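Local structure of beta-galacturonidase (Eisenbergiella tayi, 6NCX) at residues T7-K12 with A244-D249; G184-E189 with A196-V201. The protein is a family 2 glycoside hydrolase that binds galacturonate and probably releases uronic acid residues from the ends of beta-linked glycosides. All coordinates share one frame; numbering follows the deposited sequence.

Interaction 1. Residues T7-K12 with A244-D249; sequences THKIRK and ADDIID
The carboxylate of D246 receives four N-H groups from the 7-12 loop, two on each oxygen. D246 OD2 takes the backbone N of K9 at 2.7 Å through its syn lone pair, nearly straight at 172°, while I10 N comes to the same OD2 from above the carboxylate plane. On D246 OD1, R11 N and H8 ND1 arrive from opposite faces of that plane; the imidazole bond is the longer, 3.2 Å from H8 ND1 to D246 OD1. D246 CG stands between its backbone N and carbonyl carbon (chi1 70°), which carries the carboxylate in among the loop amides. With an alanine here, the amides of K9, I10 and R11 would probably lose the carboxylate they share, and the H8 ring would be freer to turn. Next door, R11 grips D245 side-on in a nearly coplanar salt bridge, R11 NE to D245 OD1 at 2.9 Å and R11 NH2 to D245 OD2 at 3.0 Å; L152 N also bonds to D245 OD2, and E145 takes R11 NH1. A244 and D245 both face L237 as a classic beta bulge on this outer strand of the family 2 immunoglobulin-like sandwich. Farther along, I248 N bonds to T7 O at 2.9 Å. I10 CD1 rests 3.9 Å from D246 CB, and I248 CD1 meets the bent K9 chain crosswise, 3.7 Å from K9 CE. H8 CE1 lies over the R11 guanidinium.

Interaction 2. Residues G184-E189 with A196-V201; sequences GSVEVE and AVLPIV
Strands 184-189 and 196-201 run antiparallel, their axes 4.5 Å apart at closest approach and 154° between their directions. Three hydrogen-bonded pairs, G184 with I200, V186 with L198 and V188 with A196, alternate with two non-hydrogen-bonded ones, S185 with P199 and E187 with V197. Each hydrogen-bonded pair closes both of its bonds. V188 N to A196 O is almost straight, 2.8 Å at 177°, whereas the return bond from A196 N to V188 O stretches to 3.2 Å. P199, which has no N-H to give, falls at a non-hydrogen-bonded position and so costs the ladder nothing. V197 CA adds a CA-H...O contact to V186 O.

The side chains of V186, V188, A196, L198 and I200 share one face. L198 has CG anti to its carbonyl carbon (chi1 -50°), and its CD1 branch touches both valines, 3.8 Å from V188 CG2 and 4.1 Å from V186 CG1. The other methyl of V186, CG2, meets I200 CG1 at 3.8 Å. Beyond this apolar row lie F210 and T212 of strand 207-216 and I172 of strand 165-176, which pack against L198. The other face carries S185, E187, V197 and P199. There E187 and V197 run beside one another in the same direction, with V197 CG2 3.9 Å from E187 OE2, and V197 CG1 touches S185 OG at 3.3 Å.

The hairpin lies at the edge of a four-stranded antiparallel sheet whose apolar face packs on strands 207-216 and 165-176, as in a beta-sandwich, here the immunoglobulin-like one of family 2 glycoside hydrolases.

Both interactions reach the same antiparallel sheet, ordered 193-202, 182-190, 231-239, 244-251, but at its two margins. Interaction 2 is the hairpin forming one edge; interaction 1 lays the N-terminal loop along the other edge, with strand 231-239 in between. Their centres are 14 Å apart and their nearest atoms about 6 Å, so they do not touch. Along the chain, the hairpin of interaction 2 falls within the 231 residues that separate the two segments of interaction 1. One contact is thus local to the immunoglobulin-like domain, while the other ties that domain to the chain's start, just before strand 12-15. Both lie away from the galacturonate site.

Interaction 1. Residues T7-K12 with A244-D249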
loop_
_atom_site.group_PDB
_atom_site.type_symbol
_atom_site.label_atom_id
_atom_site.label_comp_id
_atom_site.label_asym_id
_atom_site.label_seq_id
_atom_site.Cartn_x
_atom_site.Cartn_y
_atom_site.Cartn_z
ATOM N N THR C 7 -18.438 -36.548 18.894
ATOM C CA THR C 7 -18.095 -37.917 18.525
ATOM C C THR C 7 -18.281 -38.918 19.669
ATOM O O THR C 7 -18.021 -40.117 19.478
ATOM C CB THR C 7 -16.649 -37.980 18.042
ATOM O OG1 THR C 7 -15.798 -37.379 19.029
ATOM C CG2 THR C 7 -16.499 -37.274 16.718
ATOM N N HIS C 8 -18.705 -38.465 20.846
ATOM C CA HIS C 8 -18.866 -39.353 21.987
ATOM C C HIS C 8 -19.956 -38.835 22.911
ATOM O O HIS C 8 -20.043 -37.634 23.171
ATOM C CB HIS C 8 -17.557 -39.497 22.770
ATOM C CG HIS C 8 -16.478 -40.197 22.011
ATOM N ND1 HIS C 8 -16.570 -41.525 21.647
ATOM C CD2 HIS C 8 -15.286 -39.757 21.540
ATOM C CE1 HIS C 8 -15.477 -41.872 20.993
ATOM N NE2 HIS C 8 -14.683 -40.820 20.916
ATOM N N LYS C 9 -20.786 -39.754 23.391
ATOM C CA LYS C 9 -21.654 -39.530 24.534
ATOM C C LYS C 9 -21.355 -40.473 25.688
ATOM O O LYS C 9 -21.510 -40.087 26.849
ATOM C CB LYS C 9 -23.133 -39.694 24.141
ATOM C CG LYS C 9 -23.580 -38.924 22.906
ATOM C CD LYS C 9 -25.069 -39.177 22.648
ATOM C CE LYS C 9 -25.390 -39.253 21.170
ATOM N NZ LYS C 9 -26.247 -38.110 20.745
ATOM N N ILE C 10 -20.914 -41.692 25.405
ATOM C CA ILE C 10 -20.595 -42.636 26.467
ATOM C C ILE C 10 -19.174 -42.438 26.973
ATOM O O ILE C 10 -18.941 -42.340 28.179
ATOM C CB ILE C 10 -20.835 -44.083 25.973
ATOM C CG1 ILE C 10 -22.345 -44.314 25.806
ATOM C CG2 ILE C 10 -20.240 -45.079 26.947
ATOM C CD1 ILE C 10 -22.714 -45.584 25.078
ATOM N N ARG C 11 -18.203 -42.374 26.064
ATOM C CA ARG C 11 -16.812 -42.226 26.472
ATOM C C ARG C 11 -16.585 -40.865 27.134
ATOM O O ARG C 11 -17.054 -39.832 26.641
ATOM C CB ARG C 11 -15.889 -42.398 25.274
ATOM C CG ARG C 11 -14.443 -42.495 25.641
ATOM C CD ARG C 11 -13.581 -42.506 24.397
ATOM N NE ARG C 11 -13.920 -43.617 23.514
ATOM C CZ ARG C 11 -13.270 -43.895 22.392
ATOM N NH1 ARG C 11 -12.251 -43.132 22.028
ATOM N NH2 ARG C 11 -13.634 -44.930 21.638
ATOM N N LYS C 12 -15.880 -40.883 28.269
ATOM C CA LYS C 12 -15.492 -39.673 28.985
ATOM C C LYS C 12 -14.311 -39.021 28.276
ATOM O O LYS C 12 -13.226 -39.611 28.190
ATOM C CB LYS C 12 -15.126 -40.010 30.430
ATOM C CG LYS C 12 -16.225 -40.737 31.182
ATOM C CD LYS C 12 -15.690 -41.524 32.380
ATOM C CE LYS C 12 -14.825 -40.662 33.283
ATOM N NZ LYS C 12 -14.587 -41.343 34.588
ATOM N N ALA C 244 -20.598 -49.818 27.254
ATOM C CA ALA C 244 -19.269 -49.521 27.791
ATOM C C ALA C 244 -18.552 -48.398 27.057
ATOM O O ALA C 244 -17.769 -47.673 27.673
ATOM C CB ALA C 244 -18.377 -50.763 27.751
ATOM N N ASP C 245 -18.788 -48.255 25.759
ATOM C CA ASP C 245 -18.056 -47.304 24.943
ATOM C C ASP C 245 -18.932 -46.907 23.760
ATOM O O ASP C 245 -19.972 -47.516 23.499
ATOM C CB ASP C 245 -16.720 -47.904 24.491
ATOM C CG ASP C 245 -15.843 -46.894 23.802
ATOM O OD1 ASP C 245 -15.583 -45.833 24.414
ATOM O OD2 ASP C 245 -15.438 -47.163 22.643
ATOM N N ASP C 246 -18.514 -45.864 23.046
ATOM C CA ASP C 246 -19.196 -45.495 21.820
ATOM C C ASP C 246 -18.227 -44.792 20.889
ATOM O O ASP C 246 -17.134 -44.372 21.280
ATOM C CB ASP C 246 -20.414 -44.603 22.079
ATOM C CG ASP C 246 -20.038 -43.200 22.553
ATOM O OD1 ASP C 246 -18.935 -43.008 23.115
ATOM O OD2 ASP C 246 -20.876 -42.285 22.386
ATOM N N ILE C 247 -18.645 -44.689 19.634
ATOM C CA ILE C 247 -17.971 -43.877 18.636
ATOM C C ILE C 247 -19.069 -43.334 17.741
ATOM O O ILE C 247 -19.976 -44.073 17.344
ATOM C CB ILE C 247 -16.893 -44.677 17.861
ATOM C CG1 ILE C 247 -16.058 -43.771 16.958
ATOM C CG2 ILE C 247 -17.508 -45.735 16.993
ATOM C CD1 ILE C 247 -15.437 -42.606 17.665
ATOM N N ILE C 248 -19.041 -42.025 17.503
ATOM C CA ILE C 248 -20.018 -41.347 16.661
ATOM C C ILE C 248 -19.271 -40.626 15.540
ATOM O O ILE C 248 -18.298 -39.907 15.795
ATOM C CB ILE C 248 -20.877 -40.354 17.469
ATOM C CG1 ILE C 248 -21.377 -40.989 18.764
ATOM C CG2 ILE C 248 -22.056 -39.856 16.648
ATOM C CD1 ILE C 248 -22.108 -39.999 19.687
ATOM N N ASP C 249 -19.731 -40.822 14.307
ATOM C CA ASP C 249 -19.224 -40.102 13.145
ATOM C C ASP C 249 -20.427 -39.687 12.292
ATOM O O ASP C 249 -21.585 -39.851 12.694
ATOM C CB ASP C 249 -18.216 -40.965 12.377
ATOM C CG ASP C 249 -17.225 -40.132 11.561
ATOM O OD1 ASP C 249 -16.099 -40.614 11.315
ATOM O OD2 ASP C 249 -17.557 -38.990 11.173
#

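Interaction 2. Residues G184-E189 with A196-V201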
loop_
_atom_site.group_PDB
_atom_site.type_symbol
_atom_site.label_atom_id
_atom_site.label_comp_id
_atom_site.label_asym_id
_atom_site.label_seq_id
_atom_site.Cartn_x
_atom_site.Cartn_y
_atom_site.Cartn_z
ATOM N N GLY C 184 -18.457 -59.293 23.828
ATOM C CA GLY C 184 -19.405 -58.199 23.799
ATOM C C GLY C 184 -20.046 -58.056 22.441
ATOM O O GLY C 184 -19.932 -58.935 21.584
ATOM N N SER C 185 -20.697 -56.905 22.254
ATOM C CA SER C 185 -21.464 -56.584 21.061
ATOM C C SER C 185 -21.222 -55.137 20.647
ATOM O O SER C 185 -21.061 -54.256 21.491
ATOM C CB SER C 185 -22.957 -56.777 21.308
ATOM O OG SER C 185 -23.503 -57.698 20.392
ATOM N N VAL C 186 -21.236 -54.886 19.341
ATOM C CA VAL C 186 -21.251 -53.527 18.814
ATOM C C VAL C 186 -22.545 -53.355 18.028
ATOM O O VAL C 186 -22.770 -54.046 17.026
ATOM C CB VAL C 186 -20.015 -53.213 17.946
ATOM C CG1 VAL C 186 -20.163 -51.854 17.256
ATOM C CG2 VAL C 186 -18.756 -53.209 18.791
ATOM N N GLU C 187 -23.393 -52.438 18.487
ATOM C CA GLU C 187 -24.653 -52.130 17.832
ATOM C C GLU C 187 -24.503 -50.817 17.071
ATOM O O GLU C 187 -24.048 -49.812 17.632
ATOM C CB GLU C 187 -25.784 -52.047 18.856
ATOM C CG GLU C 187 -25.754 -53.184 19.866
ATOM C CD GLU C 187 -27.051 -53.340 20.620
ATOM O OE1 GLU C 187 -27.618 -52.316 21.040
ATOM O OE2 GLU C 187 -27.510 -54.490 20.791
ATOM N N VAL C 188 -24.861 -50.836 15.792
ATOM C CA VAL C 188 -24.698 -49.695 14.903
ATOM C C VAL C 188 -26.074 -49.174 14.532
ATOM O O VAL C 188 -26.948 -49.947 14.120
ATOM C CB VAL C 188 -23.901 -50.066 13.642
ATOM C CG1 VAL C 188 -23.829 -48.884 12.678
ATOM C CG2 VAL C 188 -22.516 -50.535 14.026
ATOM N N GLU C 189 -26.261 -47.868 14.686
ATOM C CA GLU C 189 -27.411 -47.148 14.171
ATOM C C GLU C 189 -26.915 -46.017 13.279
ATOM O O GLU C 189 -25.823 -45.469 13.491
ATOM C CB GLU C 189 -28.275 -46.580 15.310
ATOM C CG GLU C 189 -27.494 -45.667 16.263
ATOM C CD GLU C 189 -28.392 -44.841 17.180
ATOM O OE1 GLU C 189 -29.605 -44.713 16.879
ATOM O OE2 GLU C 189 -27.881 -44.320 18.203
ATOM N N ALA C 196 -27.057 -52.625 12.405
ATOM C CA ALA C 196 -26.469 -53.948 12.556
ATOM C C ALA C 196 -26.031 -54.181 13.994
ATOM O O ALA C 196 -25.950 -53.256 14.805
ATOM C CB ALA C 196 -25.276 -54.136 11.614
ATOM N N VAL C 197 -25.747 -55.448 14.297
ATOM C CA VAL C 197 -25.127 -55.855 15.552
ATOM C C VAL C 197 -23.980 -56.794 15.207
ATOM O O VAL C 197 -24.206 -57.851 14.607
ATOM C CB VAL C 197 -26.119 -56.549 16.501
ATOM C CG1 VAL C 197 -25.365 -57.206 17.666
ATOM C CG2 VAL C 197 -27.167 -55.561 17.016
ATOM N N LEU C 198 -22.748 -56.408 15.576
ATOM C CA LEU C 198 -21.574 -57.225 15.295
ATOM C C LEU C 198 -21.129 -57.896 16.586
ATOM O O LEU C 198 -20.725 -57.195 17.527
ATOM C CB LEU C 198 -20.439 -56.381 14.709
ATOM C CG LEU C 198 -20.719 -55.444 13.519
ATOM C CD1 LEU C 198 -21.305 -54.103 13.975
ATOM C CD2 LEU C 198 -19.465 -55.212 12.659
ATOM N N PRO C 199 -21.219 -59.221 16.708
ATOM C CA PRO C 199 -20.758 -59.871 17.940
ATOM C C PRO C 199 -19.244 -59.819 18.018
ATOM O O PRO C 199 -18.544 -59.882 17.008
ATOM C CB PRO C 199 -21.275 -61.309 17.811
ATOM C CG PRO C 199 -21.405 -61.525 16.324
ATOM C CD PRO C 199 -21.756 -60.182 15.724
ATOM N N ILE C 200 -18.738 -59.676 19.236
ATOM C CA ILE C 200 -17.338 -59.346 19.463
ATOM C C ILE C 200 -16.733 -60.390 20.393
ATOM O O ILE C 200 -17.196 -60.558 21.528
ATOM C CB ILE C 200 -17.190 -57.929 20.059
ATOM C CG1 ILE C 200 -17.831 -56.886 19.133
ATOM C CG2 ILE C 200 -15.733 -57.581 20.350
ATOM C CD1 ILE C 200 -17.367 -56.976 17.689
ATOM N N VAL C 201 -15.697 -61.082 19.916
ATOM C CA VAL C 201 -14.797 -61.858 20.774
ATOM C C VAL C 201 -13.372 -61.365 20.546
ATOM O O VAL C 201 -12.882 -61.358 19.409
ATOM C CB VAL C 201 -14.897 -63.369 20.525
ATOM C CG1 VAL C 201 -13.956 -64.092 21.478
ATOM C CG2 VAL C 201 -16.351 -63.854 20.693
#